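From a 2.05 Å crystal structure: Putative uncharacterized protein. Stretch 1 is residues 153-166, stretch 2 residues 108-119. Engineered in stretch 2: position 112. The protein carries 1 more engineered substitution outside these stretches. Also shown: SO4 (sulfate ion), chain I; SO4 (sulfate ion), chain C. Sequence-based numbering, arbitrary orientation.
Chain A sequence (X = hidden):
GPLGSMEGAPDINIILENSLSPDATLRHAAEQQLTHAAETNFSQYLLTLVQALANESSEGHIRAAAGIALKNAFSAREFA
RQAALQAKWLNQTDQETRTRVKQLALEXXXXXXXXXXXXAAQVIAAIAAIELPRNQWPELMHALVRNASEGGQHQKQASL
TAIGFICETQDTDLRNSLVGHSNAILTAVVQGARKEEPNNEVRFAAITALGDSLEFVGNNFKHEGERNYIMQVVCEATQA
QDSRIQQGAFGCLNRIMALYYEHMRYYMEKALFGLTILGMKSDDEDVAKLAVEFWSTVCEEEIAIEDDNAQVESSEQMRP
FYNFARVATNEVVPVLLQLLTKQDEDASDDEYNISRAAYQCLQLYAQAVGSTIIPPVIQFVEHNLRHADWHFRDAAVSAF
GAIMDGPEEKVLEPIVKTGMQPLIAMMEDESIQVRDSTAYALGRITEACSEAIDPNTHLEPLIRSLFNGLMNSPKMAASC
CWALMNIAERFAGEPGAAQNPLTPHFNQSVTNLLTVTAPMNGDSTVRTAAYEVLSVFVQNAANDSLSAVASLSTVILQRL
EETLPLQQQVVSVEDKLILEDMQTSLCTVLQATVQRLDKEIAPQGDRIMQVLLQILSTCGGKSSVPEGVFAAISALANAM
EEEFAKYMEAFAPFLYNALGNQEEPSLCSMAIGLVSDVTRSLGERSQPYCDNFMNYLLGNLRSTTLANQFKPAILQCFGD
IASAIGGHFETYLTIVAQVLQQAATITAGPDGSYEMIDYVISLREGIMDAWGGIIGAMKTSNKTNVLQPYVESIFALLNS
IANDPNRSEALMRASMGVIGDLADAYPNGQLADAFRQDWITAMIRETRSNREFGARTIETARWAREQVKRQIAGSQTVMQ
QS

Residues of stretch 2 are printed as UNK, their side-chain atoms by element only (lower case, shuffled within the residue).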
# COMPACT_ATOMS: atom_id res chain seq x y z
N GLN A 153 -21.19 37.23 -10.23
CA GLN A 153 -20.00 36.60 -9.68
C GLN A 153 -20.23 35.18 -9.17
O GLN A 153 -19.56 34.24 -9.60
CB GLN A 153 -19.42 37.45 -8.54
CG GLN A 153 -18.27 36.76 -7.83
CD GLN A 153 -17.80 37.53 -6.62
OE1 GLN A 153 -17.57 38.74 -6.68
NE2 GLN A 153 -17.66 36.84 -5.49
N HIS A 154 -21.19 35.03 -8.26
CA HIS A 154 -21.44 33.74 -7.63
C HIS A 154 -22.03 32.71 -8.59
O HIS A 154 -21.70 31.53 -8.49
CB HIS A 154 -22.34 33.90 -6.41
CG HIS A 154 -21.61 34.29 -5.17
ND1 HIS A 154 -21.17 35.58 -4.93
CD2 HIS A 154 -21.22 33.57 -4.09
CE1 HIS A 154 -20.55 35.63 -3.77
NE2 HIS A 154 -20.57 34.41 -3.24
N GLN A 155 -22.89 33.15 -9.50
CA GLN A 155 -23.42 32.22 -10.50
C GLN A 155 -22.28 31.70 -11.37
O GLN A 155 -22.28 30.53 -11.75
CB GLN A 155 -24.50 32.87 -11.37
CG GLN A 155 -25.05 31.89 -12.41
CD GLN A 155 -26.25 32.42 -13.17
OE1 GLN A 155 -26.22 33.52 -13.72
NE2 GLN A 155 -27.32 31.63 -13.20
N LYS A 156 -21.33 32.57 -11.68
CA LYS A 156 -20.14 32.16 -12.43
C LYS A 156 -19.32 31.14 -11.64
O LYS A 156 -19.01 30.07 -12.15
CB LYS A 156 -19.27 33.37 -12.77
CG LYS A 156 -19.71 34.14 -14.00
CD LYS A 156 -18.64 35.15 -14.41
CE LYS A 156 -18.96 35.79 -15.75
NZ LYS A 156 -17.80 36.56 -16.27
N GLN A 157 -18.97 31.50 -10.41
CA GLN A 157 -18.21 30.63 -9.52
C GLN A 157 -18.80 29.23 -9.43
O GLN A 157 -18.12 28.24 -9.69
CB GLN A 157 -18.16 31.22 -8.11
CG GLN A 157 -17.36 32.50 -7.95
CD GLN A 157 -17.41 33.01 -6.52
OE1 GLN A 157 -18.14 33.95 -6.20
NE2 GLN A 157 -16.63 32.38 -5.64
N ALA A 158 -20.08 29.17 -9.08
CA ALA A 158 -20.77 27.91 -8.81
C ALA A 158 -20.96 27.08 -10.07
O ALA A 158 -20.91 25.85 -10.02
CB ALA A 158 -22.11 28.18 -8.14
N SER A 159 -21.19 27.75 -11.19
CA SER A 159 -21.39 27.05 -12.46
C SER A 159 -20.07 26.48 -12.97
O SER A 159 -20.03 25.39 -13.54
CB SER A 159 -22.01 27.98 -13.50
OG SER A 159 -23.26 28.46 -13.04
N LEU A 160 -18.99 27.23 -12.77
CA LEU A 160 -17.66 26.74 -13.08
C LEU A 160 -17.36 25.51 -12.23
O LEU A 160 -16.82 24.52 -12.71
CB LEU A 160 -16.61 27.83 -12.83
CG LEU A 160 -16.53 28.92 -13.89
CD1 LEU A 160 -15.71 30.10 -13.38
CD2 LEU A 160 -15.94 28.37 -15.17
N THR A 161 -17.74 25.59 -10.96
CA THR A 161 -17.55 24.50 -10.01
C THR A 161 -18.35 23.26 -10.42
O THR A 161 -17.86 22.14 -10.32
CB THR A 161 -17.96 24.94 -8.59
OG1 THR A 161 -17.12 26.02 -8.16
CG2 THR A 161 -17.82 23.79 -7.61
N ALA A 162 -19.57 23.49 -10.90
CA ALA A 162 -20.43 22.40 -11.34
C ALA A 162 -19.87 21.74 -12.60
O ALA A 162 -19.88 20.51 -12.73
CB ALA A 162 -21.85 22.91 -11.60
N ILE A 163 -19.38 22.57 -13.52
CA ILE A 163 -18.74 22.09 -14.74
C ILE A 163 -17.54 21.20 -14.41
O ILE A 163 -17.36 20.13 -15.00
CB ILE A 163 -18.29 23.27 -15.62
CG1 ILE A 163 -19.50 23.92 -16.30
CG2 ILE A 163 -17.29 22.80 -16.67
CD1 ILE A 163 -19.16 25.21 -17.03
N GLY A 164 -16.74 21.64 -13.44
CA GLY A 164 -15.58 20.88 -13.01
C GLY A 164 -15.95 19.55 -12.40
O GLY A 164 -15.32 18.53 -12.67
N PHE A 165 -16.98 19.55 -11.56
CA PHE A 165 -17.49 18.34 -10.92
C PHE A 165 -17.93 17.31 -11.95
O PHE A 165 -17.65 16.12 -11.83
CB PHE A 165 -18.66 18.66 -9.99
CG PHE A 165 -18.26 19.36 -8.72
CD1 PHE A 165 -16.93 19.52 -8.39
CD2 PHE A 165 -19.22 19.86 -7.86
CE1 PHE A 165 -16.56 20.16 -7.22
CE2 PHE A 165 -18.86 20.49 -6.69
CZ PHE A 165 -17.53 20.64 -6.37
N ILE A 166 -18.63 17.79 -12.98
CA ILE A 166 -19.15 16.94 -14.03
C ILE A 166 -18.02 16.39 -14.91
O ILE A 166 -18.00 15.20 -15.24
CB ILE A 166 -20.16 17.71 -14.90
CG1 ILE A 166 -21.44 17.98 -14.10
CG2 ILE A 166 -20.49 16.93 -16.17
CD1 ILE A 166 -22.41 18.92 -14.79
N UNK A 108 -30.18 27.88 -7.67
CA UNK A 108 -29.42 28.10 -6.44
C UNK A 108 -27.95 28.44 -6.73
O UNK A 108 -27.25 29.01 -5.89
c UNK A 108 -29.52 26.87 -5.51
o UNK A 108 -30.89 26.59 -5.22
c UNK A 108 -28.78 27.08 -4.19
N UNK A 109 -27.50 28.10 -7.94
CA UNK A 109 -26.14 28.44 -8.36
C UNK A 109 -25.88 29.94 -8.29
O UNK A 109 -24.74 30.38 -8.10
c UNK A 109 -25.83 26.44 -10.05
c UNK A 109 -25.47 26.20 -11.51
c UNK A 109 -25.87 27.94 -9.78
c UNK A 109 -24.84 25.74 -9.13
N UNK A 110 -26.94 30.73 -8.44
CA UNK A 110 -26.82 32.18 -8.49
C UNK A 110 -26.78 32.81 -7.10
O UNK A 110 -26.54 34.01 -6.96
c UNK A 110 -27.97 32.77 -9.29
N UNK A 111 -27.02 32.00 -6.07
CA UNK A 111 -27.06 32.48 -4.69
C UNK A 111 -25.76 33.15 -4.27
O UNK A 111 -24.68 32.62 -4.53
c UNK A 111 -27.38 31.33 -3.73
o UNK A 111 -27.36 31.78 -2.39
N UNK A 112 -25.86 34.31 -3.61
CA UNK A 112 -24.69 35.02 -3.08
C UNK A 112 -24.06 34.27 -1.91
O UNK A 112 -22.95 34.59 -1.50
c UNK A 112 -25.26 36.37 -2.63
c UNK A 112 -27.11 35.07 -3.38
c UNK A 112 -26.69 36.10 -2.37
N UNK A 113 -24.77 33.27 -1.38
CA UNK A 113 -24.20 32.41 -0.35
C UNK A 113 -23.36 31.30 -0.98
O UNK A 113 -23.87 30.42 -1.67
n UNK A 113 -24.53 31.77 2.80
c UNK A 113 -24.76 31.05 1.71
o UNK A 113 -24.56 29.84 1.65
c UNK A 113 -25.31 31.80 0.51
N UNK A 114 -22.05 31.36 -0.72
CA UNK A 114 -21.10 30.46 -1.36
C UNK A 114 -21.33 28.99 -1.02
O UNK A 114 -21.19 28.12 -1.87
c UNK A 114 -19.67 30.85 -0.96
o UNK A 114 -19.30 32.08 -1.55
N UNK A 115 -21.70 28.72 0.23
CA UNK A 115 -21.90 27.35 0.68
C UNK A 115 -23.11 26.71 0.00
O UNK A 115 -23.07 25.53 -0.37
n UNK A 115 -19.86 28.12 6.63
c UNK A 115 -19.68 28.05 5.15
c UNK A 115 -20.97 27.65 4.44
c UNK A 115 -22.06 27.30 2.20
c UNK A 115 -20.78 27.69 2.94
N UNK A 116 -24.18 27.49 -0.16
CA UNK A 116 -25.37 27.01 -0.85
C UNK A 116 -25.06 26.77 -2.32
O UNK A 116 -25.48 25.76 -2.90
c UNK A 116 -26.51 28.01 -0.70
N UNK A 117 -24.32 27.69 -2.92
CA UNK A 117 -23.94 27.58 -4.32
C UNK A 117 -23.09 26.34 -4.58
O UNK A 117 -23.31 25.63 -5.55
N UNK A 118 -22.13 26.10 -3.70
CA UNK A 118 -21.26 24.93 -3.80
C UNK A 118 -22.08 23.65 -3.70
O UNK A 118 -21.90 22.72 -4.48
c UNK A 118 -18.99 24.05 -2.99
c UNK A 118 -20.18 24.95 -2.72
c UNK A 118 -19.23 22.61 -2.59
n UNK A 118 -18.37 21.71 -3.06
o UNK A 118 -20.17 22.30 -1.86
N UNK A 119 -22.97 23.61 -2.71
CA UNK A 119 -23.82 22.45 -2.48
C UNK A 119 -24.70 22.17 -3.69
O UNK A 119 -24.89 21.02 -4.07
c UNK A 119 -24.68 22.67 -1.24
S SO4 I . -18.68 35.37 -0.32
O1 SO4 I . -20.02 34.79 -0.39
O2 SO4 I . -17.93 34.73 0.76
O3 SO4 I . -17.99 35.15 -1.59
O4 SO4 I . -18.78 36.80 -0.06
S SO4 C . -22.82 29.93 8.29
O1 SO4 C . -22.12 29.20 9.34
O2 SO4 C . -24.21 29.49 8.23
O3 SO4 C . -22.79 31.36 8.59
O4 SO4 C . -22.16 29.70 7.01
O HOH W 1 -24.98 35.29 -8.59
O HOH W 2 -16.67 33.24 -2.52

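Position 108 has three side-chain atoms: one carbon at the branch, carrying one oxygen and one carbon. It lies beyond reach of stretch 1. A beta-branched hydroxyl side chain is Thr-108. It opens a type I beta turn that ends at position 111.

Position 109 has four carbons, forked at the second. It points toward the helix of stretch 1. One fork tip lies 3.8 Å from Ala-158 CB, the other 3.5 Å from Ser-159 OG. This is Leu-109; the tips are CD2 and CD1 respectively. Its backbone O also receives a CA-H...O contact from Gln-155 CA at 3.3 Å.

Position 110 has a single carbon, CB, 4.0 Å from Gln-155 CB. This is Ala-110. Water 1 donates to Ala-110 O at 2.6 Å and accepts weakly from Gln-155 N at 3.1 Å, so it links this loop to the first turn of the helix.

Position 111 has one carbon, then one oxygen. The side chain points away from stretch 1, but the backbone O lies 3.3 Å from His-154 CB. This is Ser-111.

Position 112 has three carbons closing a ring onto the backbone N. This is Pro-112, an engineered residue; the natural sequence has Ser. Its CB points away from stretch 1. Its CA sits over the face of the His-154 ring, 3.9 Å from the centroid, in a CH-pi contact.

Position 113 has two carbons, the second carrying one oxygen and one nitrogen. This is Asn-113. It caps the following helix: the backbone N of position 116 donates to Asn-113 OD1 at 3.0 Å.

Position 114 has one carbon, then one oxygen. The oxygen lies 3.1 Å from His-154 NE2, near the plane of that ring. This is Ser-114, the first residue of the helix. Its OG also lies 3.0 Å from water 2, which accepts from Gln-157 NE2 at 3.2 Å.

Position 115 has four carbons in a row ending in nitrogen. It does not reach stretch 1. This is Lys-115; its NZ donates to O4 of the chain C sulfate at 2.8 Å.

Position 116 has one carbon, out of reach of stretch 1. The residue is buried. This is Ala-116.

Position 117 has no side-chain atoms. Its backbone O is 3.8 Å from Ala-158 CB. This is Gly-117.

Position 118 has three carbons, the third carrying one oxygen and one nitrogen. The chain end approaches the edge of the Phe-165 ring. This is Gln-118, with NE2 3.6 Å from Phe-165 CZ.

Position 119 has one carbon, pointing away from stretch 1. This is Ala-119.

The contact works mainly by packing, with 528 Å² buried in total. No clear direct hydrogen bond crosses it. The two helices run at 32° to each other, 9.0 Å apart at closest approach. Leu-109 packs against Ala-158 and Ser-159, while Pro-112 lies over one face of the His-154 ring. His-154 NE2 donates to O1 of the chain I sulfate, probably from the crystallisation liquor, at 2.9 Å.

Stretch 2 108-119: TLASPNSKAGQA
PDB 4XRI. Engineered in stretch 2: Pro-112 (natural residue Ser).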